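Local coordinates for protein NADP-dependent alcohol dehydrogenase (Entamoeba histolytica, PDB 2OUI) that catalyses the reversible, NADP-dependent oxidation of alcohols as a zinc-containing tetrameric dehydrogenase of the medium-chain family, at residues Val29-Ala33 with Asp355-Leu359; Glu143-Met147 with Thr316-Ile320. The protein carries 1 engineered substitution. All blocks are in the same frame, centred on the assembly; numbering follows the deposited sequence.

In the fold
Both contacts tie late parts of the chain to earlier elements, contact 1 to strand 27-34 and contact 2 to helix 142-145. Contact 1 lies far out, its centre about 24 Å from the centre of the chain, yet most of its touching residues are buried. Contact 2 lies about 12 Å from that centre, towards the Rossmann-type part, and is only partly buried. Their centres are about 19 Å apart, and Ala-33 O packs on Val-146 CG2, 3.8 Å away. Both have neighbours on strands 61-68 and 346-350. The chemistry differs. Contact 1 rests on a salt bridge beside leucine packing, whereas contact 2 joins the short helix to a 3-10 turn through a hydroxyl, a water and apolar side chains.

Contact 1 (Val29-Ala33 with Asp355-Leu359); sequences VRPLA and DEDTL
Arg-30 meets Asp-355 end-on, with both terminal nitrogens on one oxygen. NH1 lies 3.0 Å and NH2 2.9 Å from Asp-355 OD1. Neither hydrogen bond is straight: the N-H...O angles are 141° and 144°. NH1 comes on the syn side of the carboxylate, while NH2 stands well above its plane. OD1 itself stays near the guanidinium plane. The two flat groups are turned 58° apart. Leu-359 lays CD2 over one face of the guanidinium, offset toward its rim and 3.7 Å from Arg-30 NH2. Farther along, Leu-32 CD2 rests 3.9 Å from Glu-356 CG.

The Arg-30 chain runs extended from CG to NE, which carries the charged end across to the C-terminal loop. That loop is folded on itself, since Asp-355 O accepts from the backbone N of both Thr-358 and Leu-359. Gln-64 takes a further bond from Arg-30 NH2, and Tyr-353 makes a cation-pi contact with this arginine. Glu-356 OE2 has its own salt bridge to Arg-350. Strand 27-34 carries a classic beta bulge, with Leu-32 and Ala-33 set opposite Val-62. The contact thus fastens the C-terminal loop after strand 346-350 to strand 27-34, beside strand 61-68.

Contact 2 (Glu143-Met147 with Thr316-Ile320); sequences EDAVM and TSKLI
Glu-143 touches Ile-320 through its backbone and CB. The methyl CD1 of Ile-320 sits 3.6 Å from Glu-143 O and also packs on Asp-144 OD1. Asp-144 is next and makes the polar link. Its O accepts a hydrogen bond of 2.9 Å from Thr-316 OG1. The hydroxyl approaches from the side of the carbonyl, at a C=O...O angle of 109°, and is tilted 27° from its plane. The carboxylate lies against the turn, with Asp-144 OD1 3.4 Å from Ser-317 CB. A water bridges the two segments: it accepts from Thr-316 N and gives a weak bond to Asp-144 OD2.

Met-147 supplies the apolar part. Its CB packs 3.8 Å from Thr-316 CB. The chain bends twice beyond CB, and the side chains of Met-147 and Leu-319 pass in opposite directions, with Met-147 SD 3.9 Å from Leu-319 CD1. The side chain of Met-147 is about 10 Å from the bound zinc ion.

Ser-317 OG bonds to Asp-315. Met-147 and Ile-320 both reach Val-348 on strand 346-350, and Leu-319 touches helix 177-188. Helix 142-145 is thereby packed against the 3-10 turn that leads into strand 320-325.

Contact 1 (Val29-Ala33 with Asp355-Leu359)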
ATOM      1  N   VAL A  29      35.508  -6.778  11.380  1.00 20.64           N
ATOM      2  CA  VAL A  29      34.980  -6.207  12.617  1.00 20.82           C
ATOM      3  C   VAL A  29      35.322  -7.122  13.801  1.00 22.35           C
ATOM      4  O   VAL A  29      35.224  -8.352  13.686  1.00 21.51           O
ATOM      5  CB  VAL A  29      33.411  -6.031  12.498  1.00 20.24           C
ATOM      6  CG1 VAL A  29      32.797  -5.453  13.788  1.00 20.21           C
ATOM      7  CG2 VAL A  29      33.050  -5.153  11.321  1.00 18.76           C
ATOM      8  N   ARG A  30      35.740  -6.536  14.929  1.00 20.84           N
ATOM      9  CA  ARG A  30      35.913  -7.305  16.172  1.00 19.51           C
ATOM     10  C   ARG A  30      34.730  -7.029  17.099  1.00 20.43           C
ATOM     11  O   ARG A  30      34.233  -5.891  17.147  1.00 22.59           O
ATOM     12  CB  ARG A  30      37.256  -6.956  16.844  1.00 20.46           C
ATOM     13  CG  ARG A  30      37.345  -5.555  17.418  1.00 20.49           C
ATOM     14  CD  ARG A  30      38.779  -5.329  18.008  1.00 21.08           C
ATOM     15  NE  ARG A  30      38.957  -4.015  18.621  1.00 24.69           N
ATOM     16  CZ  ARG A  30      40.105  -3.571  19.128  1.00 24.25           C
ATOM     17  NH1 ARG A  30      41.191  -4.331  19.078  1.00 22.74           N
ATOM     18  NH2 ARG A  30      40.172  -2.362  19.690  1.00 22.68           N
ATOM     19  N   PRO A  31      34.213  -8.073  17.798  1.00 22.19           N
ATOM     20  CA  PRO A  31      33.019  -7.842  18.640  1.00 20.90           C
ATOM     21  C   PRO A  31      33.295  -7.095  19.944  1.00 21.74           C
ATOM     22  O   PRO A  31      34.307  -7.377  20.612  1.00 21.56           O
ATOM     23  CB  PRO A  31      32.561  -9.266  18.987  1.00 21.44           C
ATOM     24  CG  PRO A  31      33.839 -10.082  19.008  1.00 18.99           C
ATOM     25  CD  PRO A  31      34.646  -9.490  17.834  1.00 23.14           C
ATOM     26  N   LEU A  32      32.385  -6.181  20.300  1.00 21.03           N
ATOM     27  CA  LEU A  32      32.393  -5.456  21.580  1.00 21.87           C
ATOM     28  C   LEU A  32      31.246  -5.904  22.477  1.00 23.23           C
ATOM     29  O   LEU A  32      31.364  -5.875  23.677  1.00 22.14           O
ATOM     30  CB  LEU A  32      32.244  -3.956  21.355  1.00 23.05           C
ATOM     31  CG  LEU A  32      33.350  -3.210  20.604  1.00 25.10           C
ATOM     32  CD1 LEU A  32      32.916  -1.769  20.457  1.00 27.70           C
ATOM     33  CD2 LEU A  32      34.668  -3.323  21.357  1.00 30.26           C
ATOM     34  N   ALA A  33      30.122  -6.293  21.880  1.00 22.15           N
ATOM     35  CA  ALA A  33      29.038  -6.885  22.657  1.00 24.22           C
ATOM     36  C   ALA A  33      28.328  -7.881  21.748  1.00 21.89           C
ATOM     37  O   ALA A  33      28.179  -7.635  20.546  1.00 22.46           O
ATOM     38  CB  ALA A  33      28.073  -5.812  23.191  1.00 24.24           C
ATOM     39  N   ASP A 355      43.106  -1.455  23.327  1.00 33.07           N
ATOM     40  CA  ASP A 355      43.048  -0.299  22.444  1.00 31.12           C
ATOM     41  C   ASP A 355      41.620  -0.008  21.978  1.00 31.20           C
ATOM     42  O   ASP A 355      41.420   0.592  20.919  1.00 28.48           O
ATOM     43  CB  ASP A 355      43.987  -0.509  21.249  1.00 30.85           C
ATOM     44  CG  ASP A 355      43.711  -1.813  20.485  1.00 35.18           C
ATOM     45  OD1 ASP A 355      42.824  -2.610  20.878  1.00 32.85           O
ATOM     46  OD2 ASP A 355      44.391  -2.034  19.462  1.00 33.93           O
ATOM     47  N   GLU A 356      40.636  -0.421  22.779  1.00 29.23           N
ATOM     48  CA  GLU A 356      39.220  -0.228  22.457  1.00 31.92           C
ATOM     49  C   GLU A 356      38.904   1.247  22.198  1.00 33.09           C
ATOM     50  O   GLU A 356      38.077   1.576  21.340  1.00 31.70           O
ATOM     51  CB  GLU A 356      38.346  -0.762  23.595  1.00 31.11           C
ATOM     52  CG  GLU A 356      36.864  -0.779  23.326  1.00 34.46           C
ATOM     53  CD  GLU A 356      36.091  -1.341  24.499  1.00 38.31           C
ATOM     54  OE1 GLU A 356      36.711  -1.982  25.382  1.00 40.43           O
ATOM     55  OE2 GLU A 356      34.863  -1.141  24.541  1.00 41.40           O
ATOM     56  N   ASP A 357      39.571   2.131  22.944  1.00 32.43           N
ATOM     57  CA  ASP A 357      39.301   3.566  22.827  1.00 33.62           C
ATOM     58  C   ASP A 357      40.362   4.308  21.999  1.00 33.81           C
ATOM     59  O   ASP A 357      40.210   5.496  21.719  1.00 35.03           O
ATOM     60  CB  ASP A 357      39.104   4.218  24.207  1.00 32.93           C
ATOM     61  CG  ASP A 357      37.817   3.744  24.918  1.00 37.75           C
ATOM     62  OD1 ASP A 357      36.834   3.302  24.259  1.00 34.63           O
ATOM     63  OD2 ASP A 357      37.791   3.816  26.163  1.00 36.66           O
ATOM     64  N   THR A 358      41.419   3.601  21.589  1.00 34.07           N
ATOM     65  CA  THR A 358      42.502   4.217  20.811  1.00 32.69           C
ATOM     66  C   THR A 358      42.667   3.706  19.357  1.00 32.93           C
ATOM     67  O   THR A 358      43.287   4.381  18.528  1.00 32.71           O
ATOM     68  CB  THR A 358      43.848   4.150  21.566  1.00 33.41           C
ATOM     69  OG1 THR A 358      44.165   2.787  21.874  1.00 33.14           O
ATOM     70  CG2 THR A 358      43.767   4.951  22.850  1.00 32.33           C
ATOM     71  N   LEU A 359      42.104   2.539  19.033  1.00 28.24           N
ATOM     72  CA  LEU A 359      42.328   1.946  17.709  1.00 26.67           C
ATOM     73  C   LEU A 359      42.016   2.942  16.601  1.00 23.95           C
ATOM     74  O   LEU A 359      40.998   3.634  16.644  1.00 26.86           O
ATOM     75  CB  LEU A 359      41.474   0.687  17.512  1.00 25.20           C
ATOM     76  CG  LEU A 359      41.662  -0.111  16.222  1.00 27.83           C
ATOM     77  CD1 LEU A 359      43.039  -0.750  16.175  1.00 24.26           C
ATOM     78  CD2 LEU A 359      40.616  -1.187  16.186  1.00 22.78           C
TER

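Contact 2 (Glu143-Met147 with Thr316-Ile320)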
ATOM      1  N   GLU A 143      25.491  -2.737  25.058  1.00 27.15           N
ATOM      2  CA  GLU A 143      24.611  -3.841  25.434  1.00 25.74           C
ATOM      3  C   GLU A 143      23.169  -3.555  25.030  1.00 26.56           C
ATOM      4  O   GLU A 143      22.451  -4.454  24.568  1.00 27.84           O
ATOM      5  CB  GLU A 143      24.708  -4.119  26.936  1.00 27.75           C
ATOM      6  CG  GLU A 143      26.091  -4.553  27.381  1.00 35.68           C
ATOM      7  CD  GLU A 143      27.003  -3.404  27.872  1.00 45.55           C
ATOM      8  OE1 GLU A 143      26.847  -2.237  27.425  1.00 38.68           O
ATOM      9  OE2 GLU A 143      27.905  -3.694  28.701  1.00 44.75           O
ATOM     10  N   ASP A 144      22.742  -2.302  25.156  1.00 24.87           N
ATOM     11  CA  ASP A 144      21.402  -1.933  24.673  1.00 25.92           C
ATOM     12  C   ASP A 144      21.332  -1.944  23.147  1.00 26.30           C
ATOM     13  O   ASP A 144      20.309  -2.316  22.554  1.00 25.08           O
ATOM     14  CB  ASP A 144      20.991  -0.553  25.200  1.00 24.00           C
ATOM     15  CG  ASP A 144      20.747  -0.538  26.701  1.00 32.08           C
ATOM     16  OD1 ASP A 144      20.776  -1.618  27.344  1.00 32.11           O
ATOM     17  OD2 ASP A 144      20.524   0.576  27.234  1.00 33.82           O
ATOM     18  N   ALA A 145      22.418  -1.522  22.498  1.00 22.73           N
ATOM     19  CA  ALA A 145      22.429  -1.456  21.035  1.00 22.61           C
ATOM     20  C   ALA A 145      22.425  -2.833  20.370  1.00 23.50           C
ATOM     21  O   ALA A 145      21.926  -2.966  19.244  1.00 23.74           O
ATOM     22  CB  ALA A 145      23.619  -0.641  20.548  1.00 24.38           C
ATOM     23  N   VAL A 146      22.996  -3.848  21.033  1.00 23.18           N
ATOM     24  CA  VAL A 146      23.061  -5.189  20.423  1.00 25.49           C
ATOM     25  C   VAL A 146      21.662  -5.809  20.261  1.00 25.08           C
ATOM     26  O   VAL A 146      21.450  -6.726  19.437  1.00 24.09           O
ATOM     27  CB  VAL A 146      24.042  -6.144  21.152  1.00 27.05           C
ATOM     28  CG1 VAL A 146      23.485  -6.599  22.495  1.00 30.37           C
ATOM     29  CG2 VAL A 146      24.379  -7.322  20.249  1.00 31.41           C
ATOM     30  N   MET A 147      20.704  -5.286  21.028  1.00 23.96           N
ATOM     31  CA  MET A 147      19.298  -5.706  20.879  1.00 23.58           C
ATOM     32  C   MET A 147      18.676  -5.218  19.583  1.00 22.24           C
ATOM     33  O   MET A 147      17.668  -5.772  19.139  1.00 24.67           O
ATOM     34  CB  MET A 147      18.458  -5.202  22.058  1.00 21.96           C
ATOM     35  CG  MET A 147      18.914  -5.701  23.435  1.00 24.08           C
ATOM     36  SD  MET A 147      18.817  -7.489  23.642  1.00 28.98           S
ATOM     37  CE  MET A 147      20.506  -7.996  23.421  1.00 35.13           C
ATOM     38  N   THR A 316      15.597  -0.858  25.549  1.00 24.93           N
ATOM     39  CA  THR A 316      15.888  -2.264  25.264  1.00 25.17           C
ATOM     40  C   THR A 316      16.600  -2.948  26.436  1.00 25.08           C
ATOM     41  O   THR A 316      16.840  -4.156  26.393  1.00 23.76           O
ATOM     42  CB  THR A 316      16.781  -2.427  24.010  1.00 26.63           C
ATOM     43  OG1 THR A 316      18.027  -1.761  24.217  1.00 27.23           O
ATOM     44  CG2 THR A 316      16.126  -1.849  22.787  1.00 26.63           C
ATOM     45  N   SER A 317      16.964  -2.175  27.459  1.00 25.25           N
ATOM     46  CA  SER A 317      17.674  -2.752  28.605  1.00 27.17           C
ATOM     47  C   SER A 317      16.832  -3.776  29.363  1.00 25.65           C
ATOM     48  O   SER A 317      17.387  -4.697  29.962  1.00 25.74           O
ATOM     49  CB  SER A 317      18.182  -1.668  29.560  1.00 27.91           C
ATOM     50  OG  SER A 317      17.104  -1.088  30.288  1.00 30.18           O
ATOM     51  N   LYS A 318      15.501  -3.624  29.335  1.00 25.10           N
ATOM     52  CA  LYS A 318      14.588  -4.561  30.019  1.00 25.46           C
ATOM     53  C   LYS A 318      14.693  -5.985  29.476  1.00 25.16           C
ATOM     54  O   LYS A 318      14.216  -6.917  30.109  1.00 27.09           O
ATOM     55  CB  LYS A 318      13.131  -4.122  29.867  1.00 26.18           C
ATOM     56  CG  LYS A 318      12.755  -2.823  30.552  1.00 32.41           C
ATOM     57  CD  LYS A 318      11.273  -2.543  30.185  1.00 38.19           C
ATOM     58  CE  LYS A 318      10.971  -1.077  29.935  1.00 40.98           C
ATOM     59  NZ  LYS A 318      10.973  -0.348  31.232  1.00 49.25           N
ATOM     60  N   LEU A 319      15.268  -6.141  28.281  1.00 23.05           N
ATOM     61  CA  LEU A 319      15.440  -7.454  27.668  1.00 22.85           C
ATOM     62  C   LEU A 319      16.613  -8.219  28.256  1.00 23.77           C
ATOM     63  O   LEU A 319      16.694  -9.429  28.117  1.00 26.99           O
ATOM     64  CB  LEU A 319      15.687  -7.322  26.158  1.00 21.53           C
ATOM     65  CG  LEU A 319      14.562  -6.727  25.309  1.00 23.31           C
ATOM     66  CD1 LEU A 319      15.003  -6.569  23.840  1.00 27.55           C
ATOM     67  CD2 LEU A 319      13.325  -7.605  25.405  1.00 25.92           C
ATOM     68  N   ILE A 320      17.541  -7.502  28.873  1.00 22.25           N
ATOM     69  CA  ILE A 320      18.816  -8.102  29.291  1.00 23.29           C
ATOM     70  C   ILE A 320      18.690  -8.688  30.692  1.00 24.09           C
ATOM     71  O   ILE A 320      18.542  -7.958  31.690  1.00 24.72           O
ATOM     72  CB  ILE A 320      19.945  -7.064  29.263  1.00 25.81           C
ATOM     73  CG1 ILE A 320      20.115  -6.478  27.852  1.00 25.14           C
ATOM     74  CG2 ILE A 320      21.280  -7.686  29.761  1.00 23.59           C
ATOM     75  CD1 ILE A 320      21.030  -5.254  27.812  1.00 29.34           C
TER
HETATM   76  O   HOH W   1      17.815   1.157  26.189  1.00 26.10           O